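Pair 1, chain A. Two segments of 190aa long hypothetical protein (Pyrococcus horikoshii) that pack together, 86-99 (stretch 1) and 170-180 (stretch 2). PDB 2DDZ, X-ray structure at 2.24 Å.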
# COMPACT_ATOMS: atom_id res chain seq x y z
N SER A 86 -0.25 3.26 16.36
CA SER A 86 1.09 3.39 16.91
C SER A 86 1.37 4.86 17.22
O SER A 86 1.66 5.22 18.36
CB SER A 86 2.13 2.86 15.91
OG SER A 86 2.00 1.47 15.70
N LEU A 87 1.28 5.69 16.19
CA LEU A 87 1.52 7.12 16.31
C LEU A 87 0.72 7.77 17.44
O LEU A 87 1.23 8.60 18.18
CB LEU A 87 1.21 7.78 14.97
CG LEU A 87 1.72 9.20 14.73
CD1 LEU A 87 3.23 9.25 14.93
CD2 LEU A 87 1.35 9.59 13.32
N GLN A 88 -0.55 7.39 17.57
CA GLN A 88 -1.38 7.94 18.62
C GLN A 88 -0.82 7.65 20.02
O GLN A 88 -0.84 8.51 20.90
CB GLN A 88 -2.80 7.37 18.52
CG GLN A 88 -3.66 7.69 19.73
CD GLN A 88 -4.68 6.60 20.01
OE1 GLN A 88 -4.36 5.41 19.95
NE2 GLN A 88 -5.90 7.00 20.34
N LYS A 89 -0.35 6.43 20.24
CA LYS A 89 0.17 6.10 21.55
C LYS A 89 1.56 6.69 21.79
O LYS A 89 1.96 6.89 22.94
CB LYS A 89 0.09 4.58 21.77
CG LYS A 89 -1.34 4.16 22.15
CD LYS A 89 -1.62 2.65 22.17
CE LYS A 89 -2.19 2.14 20.85
NZ LYS A 89 -3.50 2.75 20.47
N LEU A 90 2.28 7.00 20.72
CA LEU A 90 3.59 7.62 20.87
C LEU A 90 3.38 9.04 21.37
O LEU A 90 4.12 9.53 22.22
CB LEU A 90 4.33 7.67 19.54
CG LEU A 90 5.67 8.41 19.56
CD1 LEU A 90 6.61 7.80 20.62
CD2 LEU A 90 6.29 8.33 18.19
N LEU A 91 2.36 9.70 20.83
CA LEU A 91 2.06 11.08 21.21
C LEU A 91 1.54 11.17 22.65
O LEU A 91 1.91 12.08 23.38
CB LEU A 91 1.05 11.69 20.24
CG LEU A 91 1.44 11.77 18.76
CD1 LEU A 91 0.30 12.42 17.98
CD2 LEU A 91 2.71 12.58 18.59
N ILE A 92 0.68 10.23 23.05
CA ILE A 92 0.15 10.23 24.42
C ILE A 92 1.33 9.98 25.36
O ILE A 92 1.41 10.56 26.44
CB ILE A 92 -0.94 9.14 24.63
CG1 ILE A 92 -2.29 9.64 24.10
CG2 ILE A 92 -1.14 8.84 26.11
CD1 ILE A 92 -2.17 10.29 22.79
N ALA A 93 2.25 9.13 24.92
CA ALA A 93 3.43 8.85 25.73
C ALA A 93 4.25 10.12 25.89
O ALA A 93 4.74 10.40 26.98
CB ALA A 93 4.27 7.75 25.09
N ARG A 94 4.40 10.90 24.82
CA ARG A 94 5.18 12.13 24.92
C ARG A 94 4.50 13.12 25.88
O ARG A 94 5.18 13.79 26.65
CB ARG A 94 5.35 12.79 23.56
CG ARG A 94 6.06 14.16 23.63
CD ARG A 94 7.57 14.03 23.87
NE ARG A 94 8.22 15.34 24.00
CZ ARG A 94 8.29 16.04 25.13
NH1 ARG A 94 7.75 15.57 26.25
NH2 ARG A 94 8.89 17.22 25.16
N LEU A 95 3.17 13.20 25.82
CA LEU A 95 2.41 14.08 26.71
C LEU A 95 2.64 13.65 28.16
O LEU A 95 2.67 14.49 29.06
CB LEU A 95 0.91 14.01 26.41
CG LEU A 95 0.44 14.65 25.10
CD1 LEU A 95 -1.07 14.55 25.03
CD2 LEU A 95 0.89 16.13 25.04
N VAL A 96 2.79 12.35 28.38
CA VAL A 96 3.01 11.85 29.72
C VAL A 96 4.38 12.31 30.22
O VAL A 96 4.51 12.81 31.34
CB VAL A 96 2.90 10.30 29.75
CG1 VAL A 96 3.41 9.74 31.07
CG2 VAL A 96 1.44 9.89 29.54
N GLU A 97 5.40 12.15 29.38
CA GLU A 97 6.76 12.58 29.71
C GLU A 97 6.74 14.07 30.05
O GLU A 97 7.41 14.52 30.97
CB GLU A 97 7.68 12.36 28.52
CG GLU A 97 8.11 10.92 28.28
CD GLU A 97 8.60 10.69 26.86
OE1 GLU A 97 9.09 11.66 26.23
OE2 GLU A 97 8.51 9.54 26.37
N LEU A 98 5.97 14.83 29.28
CA LEU A 98 5.87 16.27 29.47
C LEU A 98 5.25 16.68 30.81
O LEU A 98 5.63 17.71 31.37
CB LEU A 98 5.04 16.87 28.32
CG LEU A 98 4.84 18.38 28.41
CD1 LEU A 98 6.20 19.07 28.42
CD2 LEU A 98 4.00 18.87 27.24
N LEU A 99 4.30 15.90 31.30
CA LEU A 99 3.67 16.23 32.57
C LEU A 99 4.67 16.07 33.71
O LEU A 99 4.54 16.71 34.75
CB LEU A 99 2.44 15.35 32.80
CG LEU A 99 1.22 15.69 31.92
CD1 LEU A 99 0.15 14.65 32.08
CD2 LEU A 99 0.69 17.05 32.32
N LYS A 170 4.21 22.14 20.75
CA LYS A 170 5.57 22.14 20.22
C LYS A 170 6.20 20.75 20.42
O LYS A 170 6.95 20.27 19.57
CB LYS A 170 6.39 23.22 20.93
CG LYS A 170 7.78 23.49 20.36
CD LYS A 170 8.52 24.52 21.21
CE LYS A 170 9.90 24.89 20.66
NZ LYS A 170 9.82 25.71 19.41
N ALA A 171 5.90 20.12 21.55
CA ALA A 171 6.43 18.80 21.88
C ALA A 171 5.95 17.73 20.90
O ALA A 171 6.71 16.86 20.50
CB ALA A 171 6.03 18.41 23.30
N LEU A 172 4.67 17.81 20.53
CA LEU A 172 4.08 16.86 19.60
C LEU A 172 4.57 17.07 18.17
O LEU A 172 4.81 16.10 17.45
CB LEU A 172 2.55 16.95 19.67
CG LEU A 172 1.95 16.56 21.03
CD1 LEU A 172 0.45 16.35 20.86
CD2 LEU A 172 2.61 15.30 21.57
N VAL A 173 4.71 18.33 17.76
CA VAL A 173 5.21 18.59 16.42
C VAL A 173 6.62 18.03 16.30
O VAL A 173 6.96 17.36 15.33
CB VAL A 173 5.22 20.10 16.10
CG1 VAL A 173 5.98 20.36 14.81
CG2 VAL A 173 3.81 20.62 15.98
N GLU A 174 7.45 18.27 17.32
CA GLU A 174 8.82 17.76 17.30
C GLU A 174 8.83 16.24 17.26
O GLU A 174 9.69 15.63 16.62
CB GLU A 174 9.59 18.23 18.53
CG GLU A 174 9.78 19.73 18.60
CD GLU A 174 10.70 20.14 19.73
OE1 GLU A 174 10.90 19.33 20.67
OE2 GLU A 174 11.21 21.28 19.69
N GLU A 175 7.88 15.62 17.95
CA GLU A 175 7.79 14.17 17.98
C GLU A 175 7.55 13.64 16.58
O GLU A 175 8.24 12.73 16.11
CB GLU A 175 6.65 13.73 18.89
CG GLU A 175 6.69 12.25 19.27
CD GLU A 175 7.96 11.88 20.01
OE1 GLU A 175 8.38 12.66 20.90
OE2 GLU A 175 8.54 10.81 19.71
N ILE A 176 6.57 14.23 15.91
CA ILE A 176 6.22 13.82 14.56
C ILE A 176 7.37 14.02 13.58
O ILE A 176 7.66 13.14 12.78
CB ILE A 176 4.97 14.58 14.08
CG1 ILE A 176 3.75 14.06 14.84
CG2 ILE A 176 4.80 14.41 12.58
CD1 ILE A 176 2.51 14.89 14.67
N GLU A 177 8.03 15.17 13.67
CA GLU A 177 9.15 15.47 12.77
C GLU A 177 10.36 14.55 12.98
O GLU A 177 11.11 14.31 12.04
CB GLU A 177 9.55 16.94 12.90
CG GLU A 177 8.45 17.88 12.41
CD GLU A 177 8.85 19.34 12.40
OE1 GLU A 177 9.36 19.84 13.43
OE2 GLU A 177 8.64 20.00 11.36
N LYS A 178 10.54 14.05 14.20
CA LYS A 178 11.64 13.12 14.44
C LYS A 178 11.21 11.76 13.89
O LYS A 178 12.04 11.00 13.40
CB LYS A 178 11.98 13.00 15.93
CG LYS A 178 13.11 11.98 16.21
CD LYS A 178 14.52 12.52 15.94
CE LYS A 178 15.61 11.45 16.13
NZ LYS A 178 15.31 10.46 17.22
N VAL A 179 9.91 11.45 13.94
CA VAL A 179 9.41 10.19 13.39
C VAL A 179 9.65 10.13 11.88
O VAL A 179 9.96 9.07 11.31
CB VAL A 179 7.89 10.01 13.59
CG1 VAL A 179 7.42 8.81 12.76
CG2 VAL A 179 7.56 9.79 15.06
N ARG A 180 9.51 11.29 11.25
CA ARG A 180 9.68 11.42 9.80
C ARG A 180 11.16 11.41 9.44
O ARG A 180 11.57 10.72 8.52
CB ARG A 180 9.03 12.71 9.28
CG ARG A 180 8.89 12.71 7.75
CD ARG A 180 7.67 13.47 7.21
NE ARG A 180 6.69 13.87 8.23
CZ ARG A 180 6.31 15.13 8.45
NH1 ARG A 180 5.42 15.42 9.38
NH2 ARG A 180 6.84 16.11 7.72
O HOH W 1 9.26 15.37 21.51

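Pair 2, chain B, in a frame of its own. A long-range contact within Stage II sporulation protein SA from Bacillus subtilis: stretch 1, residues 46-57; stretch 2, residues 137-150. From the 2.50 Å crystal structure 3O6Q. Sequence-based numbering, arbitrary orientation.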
# COMPACT_ATOMS: atom_id res chain seq x y z
N ASP B 46 2.30 16.81 20.47
CA ASP B 46 3.58 17.10 19.80
C ASP B 46 4.48 15.87 19.59
O ASP B 46 5.12 15.76 18.54
CB ASP B 46 4.36 18.20 20.54
CG ASP B 46 3.66 19.56 20.51
OD1 ASP B 46 2.92 19.85 19.52
OD2 ASP B 46 3.87 20.35 21.46
N ALA B 47 4.53 14.95 20.55
CA ALA B 47 5.29 13.72 20.36
C ALA B 47 4.69 12.92 19.21
O ALA B 47 5.40 12.48 18.29
CB ALA B 47 5.33 12.88 21.61
N TYR B 48 3.38 12.72 19.29
CA TYR B 48 2.65 12.04 18.24
C TYR B 48 2.95 12.70 16.90
O TYR B 48 3.26 12.01 15.94
CB TYR B 48 1.14 12.06 18.53
CG TYR B 48 0.33 11.03 17.76
CD1 TYR B 48 -0.11 9.86 18.38
CD2 TYR B 48 0.04 11.20 16.42
CE1 TYR B 48 -0.85 8.87 17.68
CE2 TYR B 48 -0.69 10.23 15.72
CZ TYR B 48 -1.14 9.06 16.36
OH TYR B 48 -1.88 8.09 15.68
N ALA B 49 2.82 14.02 16.82
CA ALA B 49 3.01 14.69 15.51
C ALA B 49 4.45 14.50 15.00
O ALA B 49 4.66 14.32 13.81
CB ALA B 49 2.63 16.17 15.56
N GLU B 50 5.42 14.50 15.92
CA GLU B 50 6.83 14.23 15.61
C GLU B 50 7.08 12.84 15.03
O GLU B 50 7.77 12.70 14.03
CB GLU B 50 7.69 14.35 16.85
CG GLU B 50 9.14 14.01 16.57
CD GLU B 50 10.08 14.43 17.66
OE1 GLU B 50 9.64 15.11 18.62
OE2 GLU B 50 11.26 14.08 17.55
N GLY B 51 6.52 11.82 15.68
CA GLY B 51 6.58 10.47 15.18
C GLY B 51 5.94 10.27 13.81
O GLY B 51 6.47 9.54 12.97
N ILE B 52 4.79 10.88 13.57
CA ILE B 52 4.18 10.81 12.26
C ILE B 52 5.06 11.51 11.22
O ILE B 52 5.36 10.92 10.18
CB ILE B 52 2.78 11.41 12.30
CG1 ILE B 52 1.88 10.45 13.09
CG2 ILE B 52 2.32 11.70 10.92
CD1 ILE B 52 0.80 9.75 12.31
N ASP B 53 5.50 12.74 11.51
CA ASP B 53 6.49 13.40 10.65
C ASP B 53 7.75 12.53 10.35
O ASP B 53 8.16 12.48 9.20
CB ASP B 53 6.92 14.75 11.23
CG ASP B 53 7.69 15.61 10.23
OD1 ASP B 53 7.14 15.89 9.14
OD2 ASP B 53 8.85 16.00 10.51
N LYS B 54 8.32 11.83 11.32
CA LYS B 54 9.57 11.06 11.06
C LYS B 54 9.31 9.82 10.22
O LYS B 54 10.17 9.39 9.45
CB LYS B 54 10.31 10.64 12.34
CG LYS B 54 10.85 11.82 13.14
CD LYS B 54 12.03 11.47 14.03
CE LYS B 54 12.69 12.75 14.60
NZ LYS B 54 13.88 12.47 15.48
N LEU B 55 8.12 9.26 10.37
CA LEU B 55 7.73 8.06 9.64
C LEU B 55 7.49 8.41 8.19
O LEU B 55 7.98 7.73 7.28
CB LEU B 55 6.46 7.50 10.27
CG LEU B 55 5.97 6.19 9.68
CD1 LEU B 55 7.07 5.14 9.73
CD2 LEU B 55 4.63 5.75 10.39
N LEU B 56 6.73 9.46 7.97
CA LEU B 56 6.49 9.94 6.61
C LEU B 56 7.84 10.21 5.96
O LEU B 56 8.09 9.76 4.87
CB LEU B 56 5.59 11.18 6.58
CG LEU B 56 4.17 11.07 7.19
CD1 LEU B 56 3.46 12.36 7.01
CD2 LEU B 56 3.38 10.00 6.57
N LYS B 57 8.73 10.90 6.65
CA LYS B 57 10.04 11.20 6.11
C LYS B 57 10.88 9.98 5.80
O LYS B 57 11.58 9.96 4.80
CB LYS B 57 10.80 12.15 7.02
CG LYS B 57 10.40 13.59 6.75
CD LYS B 57 10.85 14.55 7.81
CE LYS B 57 10.30 15.92 7.49
NZ LYS B 57 10.54 16.84 8.61
N LEU B 137 -0.79 5.81 0.16
CA LEU B 137 0.35 5.25 0.85
C LEU B 137 0.64 6.05 2.09
O LEU B 137 0.87 5.50 3.17
CB LEU B 137 1.59 5.23 -0.04
CG LEU B 137 1.58 4.17 -1.14
CD1 LEU B 137 2.73 4.44 -2.09
CD2 LEU B 137 1.64 2.76 -0.52
N PHE B 138 0.68 7.36 1.96
CA PHE B 138 1.09 8.13 3.11
C PHE B 138 0.04 8.17 4.19
O PHE B 138 0.40 8.20 5.36
CB PHE B 138 1.64 9.48 2.69
CG PHE B 138 3.05 9.37 2.14
CD1 PHE B 138 4.14 9.46 3.00
CD2 PHE B 138 3.28 9.05 0.84
CE1 PHE B 138 5.42 9.28 2.52
CE2 PHE B 138 4.57 8.85 0.37
CZ PHE B 138 5.63 8.96 1.20
N THR B 139 -1.26 8.10 3.84
CA THR B 139 -2.27 8.00 4.88
C THR B 139 -2.30 6.60 5.51
O THR B 139 -2.49 6.47 6.69
CB THR B 139 -3.66 8.46 4.44
OG1 THR B 139 -4.19 7.63 3.37
CG2 THR B 139 -3.57 9.89 4.03
N SER B 140 -2.09 5.57 4.72
CA SER B 140 -1.87 4.22 5.26
C SER B 140 -0.87 4.19 6.37
O SER B 140 -1.06 3.53 7.38
CB SER B 140 -1.36 3.29 4.17
OG SER B 140 -2.42 3.07 3.23
N LEU B 141 0.21 4.93 6.21
CA LEU B 141 1.27 4.93 7.21
C LEU B 141 0.84 5.58 8.53
O LEU B 141 1.20 5.13 9.61
CB LEU B 141 2.51 5.67 6.66
CG LEU B 141 3.48 5.00 5.72
CD1 LEU B 141 4.37 6.12 5.17
CD2 LEU B 141 4.30 3.93 6.48
N THR B 142 0.12 6.67 8.43
CA THR B 142 -0.47 7.31 9.60
C THR B 142 -1.38 6.34 10.32
O THR B 142 -1.43 6.34 11.54
CB THR B 142 -1.30 8.57 9.23
OG1 THR B 142 -2.41 8.20 8.42
CG2 THR B 142 -0.46 9.61 8.48
N SER B 143 -2.09 5.49 9.59
CA SER B 143 -2.94 4.47 10.22
C SER B 143 -2.12 3.40 10.90
O SER B 143 -2.42 3.03 12.03
CB SER B 143 -3.92 3.86 9.21
OG SER B 143 -4.87 4.85 8.81
N ILE B 144 -1.06 2.94 10.25
CA ILE B 144 -0.15 1.99 10.87
C ILE B 144 0.47 2.57 12.12
O ILE B 144 0.59 1.90 13.12
CB ILE B 144 0.95 1.57 9.91
CG1 ILE B 144 0.34 0.81 8.72
CG2 ILE B 144 2.00 0.72 10.66
CD1 ILE B 144 1.15 0.91 7.44
N TYR B 145 0.84 3.84 12.09
CA TYR B 145 1.38 4.49 13.29
C TYR B 145 0.42 4.39 14.46
O TYR B 145 0.82 3.98 15.57
CB TYR B 145 1.72 5.95 13.02
CG TYR B 145 2.52 6.64 14.10
CD1 TYR B 145 3.91 6.56 14.13
CD2 TYR B 145 1.89 7.40 15.09
CE1 TYR B 145 4.65 7.22 15.10
CE2 TYR B 145 2.62 8.06 16.05
CZ TYR B 145 4.00 7.95 16.04
OH TYR B 145 4.69 8.57 17.04
N ASP B 146 -0.85 4.70 14.22
CA ASP B 146 -1.83 4.68 15.32
C ASP B 146 -2.00 3.26 15.85
O ASP B 146 -2.08 3.05 17.06
CB ASP B 146 -3.16 5.18 14.82
CG ASP B 146 -4.10 5.50 15.97
OD1 ASP B 146 -4.43 4.60 16.78
OD2 ASP B 146 -4.52 6.68 16.09
N LEU B 147 -2.03 2.29 14.94
CA LEU B 147 -2.25 0.89 15.32
C LEU B 147 -1.10 0.30 16.12
O LEU B 147 -1.30 -0.65 16.85
CB LEU B 147 -2.47 0.03 14.09
CG LEU B 147 -3.82 0.27 13.44
CD1 LEU B 147 -3.81 -0.33 12.03
CD2 LEU B 147 -4.94 -0.29 14.31
N VAL B 148 0.09 0.85 15.96
CA VAL B 148 1.25 0.36 16.63
C VAL B 148 1.35 0.91 18.07
O VAL B 148 2.07 0.34 18.89
CB VAL B 148 2.49 0.68 15.81
CG1 VAL B 148 3.67 0.86 16.70
CG2 VAL B 148 2.71 -0.42 14.77
N LEU B 149 0.58 1.95 18.41
CA LEU B 149 0.58 2.46 19.80
C LEU B 149 0.02 1.47 20.83
O LEU B 149 -0.92 0.73 20.53
CB LEU B 149 -0.22 3.75 19.89
CG LEU B 149 0.38 4.95 19.20
CD1 LEU B 149 -0.45 6.15 19.57
CD2 LEU B 149 1.80 5.10 19.68
N PRO B 150 0.58 1.46 22.05
CA PRO B 150 0.02 0.58 23.08
C PRO B 150 -1.29 1.14 23.66
O PRO B 150 -2.36 0.72 23.26
CB PRO B 150 1.11 0.54 24.17
CG PRO B 150 2.35 1.14 23.52
CD PRO B 150 1.83 2.10 22.50

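Both pairs are two helices crossing at the same angle: 135° between N-to-C directions in pair 1, with axes 9.9 Å apart at closest approach, and 134° and 10.0 Å in pair 2. Superposing N, CA and C of 14 central residues gives an RMSD of 0.4 Å. The crossing is centred on matched residues, since A:Leu91 and A:Leu172 have CA atoms 6.3 Å apart and their counterparts B:Ile52 and B:Thr142 have CA atoms 6.4 Å apart. Buried surface is 540 Å² and 602 Å².

At this centre, pair 1 closes the gap with two leucines (A:Leu91 CD2 to A:Leu172 CD2, 4.0 Å). In pair 2 the smaller B:Thr142 is met by B:Ile52, whose CD1 lies 3.9 Å from B:Thr142 CB.

The sharpest difference is at A:Leu90 = B:Gly51 and A:Glu175 = B:Tyr145. In pair 1, A:Leu90 points toward the partner helix and its CD2 lies 3.7 Å from both A:Glu175 OE2 and A:Val179 CG2. In pair 2 the bulk is on the other helix: B:Tyr145 sits as a knob among B:Tyr48, B:Gly51, B:Ile52 and B:Leu55. Its OH is 3.3 Å from B:Gly51 CA, and an ideal CB on that glycine would fall 1.8 Å from B:Tyr145 OH, a clash. B:Ile52 CG1 covers one face of the knob's ring, 4.0 Å from the centroid and 24° off the normal.

A:Arg94 = B:Leu55 also points toward the partner in both. A:Arg94 NE and A:Glu175 OE1 are 4.1 Å apart, beyond a salt bridge, but one water joins them: it accepts from A:Arg94 NE (2.7 Å) and donates to A:Glu175 OE1 (2.9 Å) and A:Ala171 O (3.1 Å). A:Ala171 CB lies over one face of the guanidinium, 3.6 Å from A:Arg94 NH2. Pair 2 is apolar here: B:Leu55 CD2 lies 3.9 Å from B:Tyr145 CD1, and B:Leu55 CG is 4.3 Å from CD2 of B:Leu141, the match of A:Ala171.

At A:Leu95 = B:Leu56 the residue and rotamer (m, t) are the same in both pairs. A:Leu95 CD2 reaches A:Leu172 CD2 at 4.0 Å, and B:Leu56 CD2 reaches CG2 of the matched B:Thr142 at 4.3 Å, with B:Leu141 CD1 at 4.2 Å.

Finally, A:Leu87 = B:Tyr48 faces A:Val179 = B:Leu149. A:Leu87 CD1 and A:Val179 CG2 are a loose 4.4 Å apart, whereas B:Tyr48 CE1 approaches B:Leu149 CD1 to 3.3 Å. B:Tyr48 also offers its face to the edge of B:Tyr145, with ring centroids 5.0 Å apart and planes at 80°.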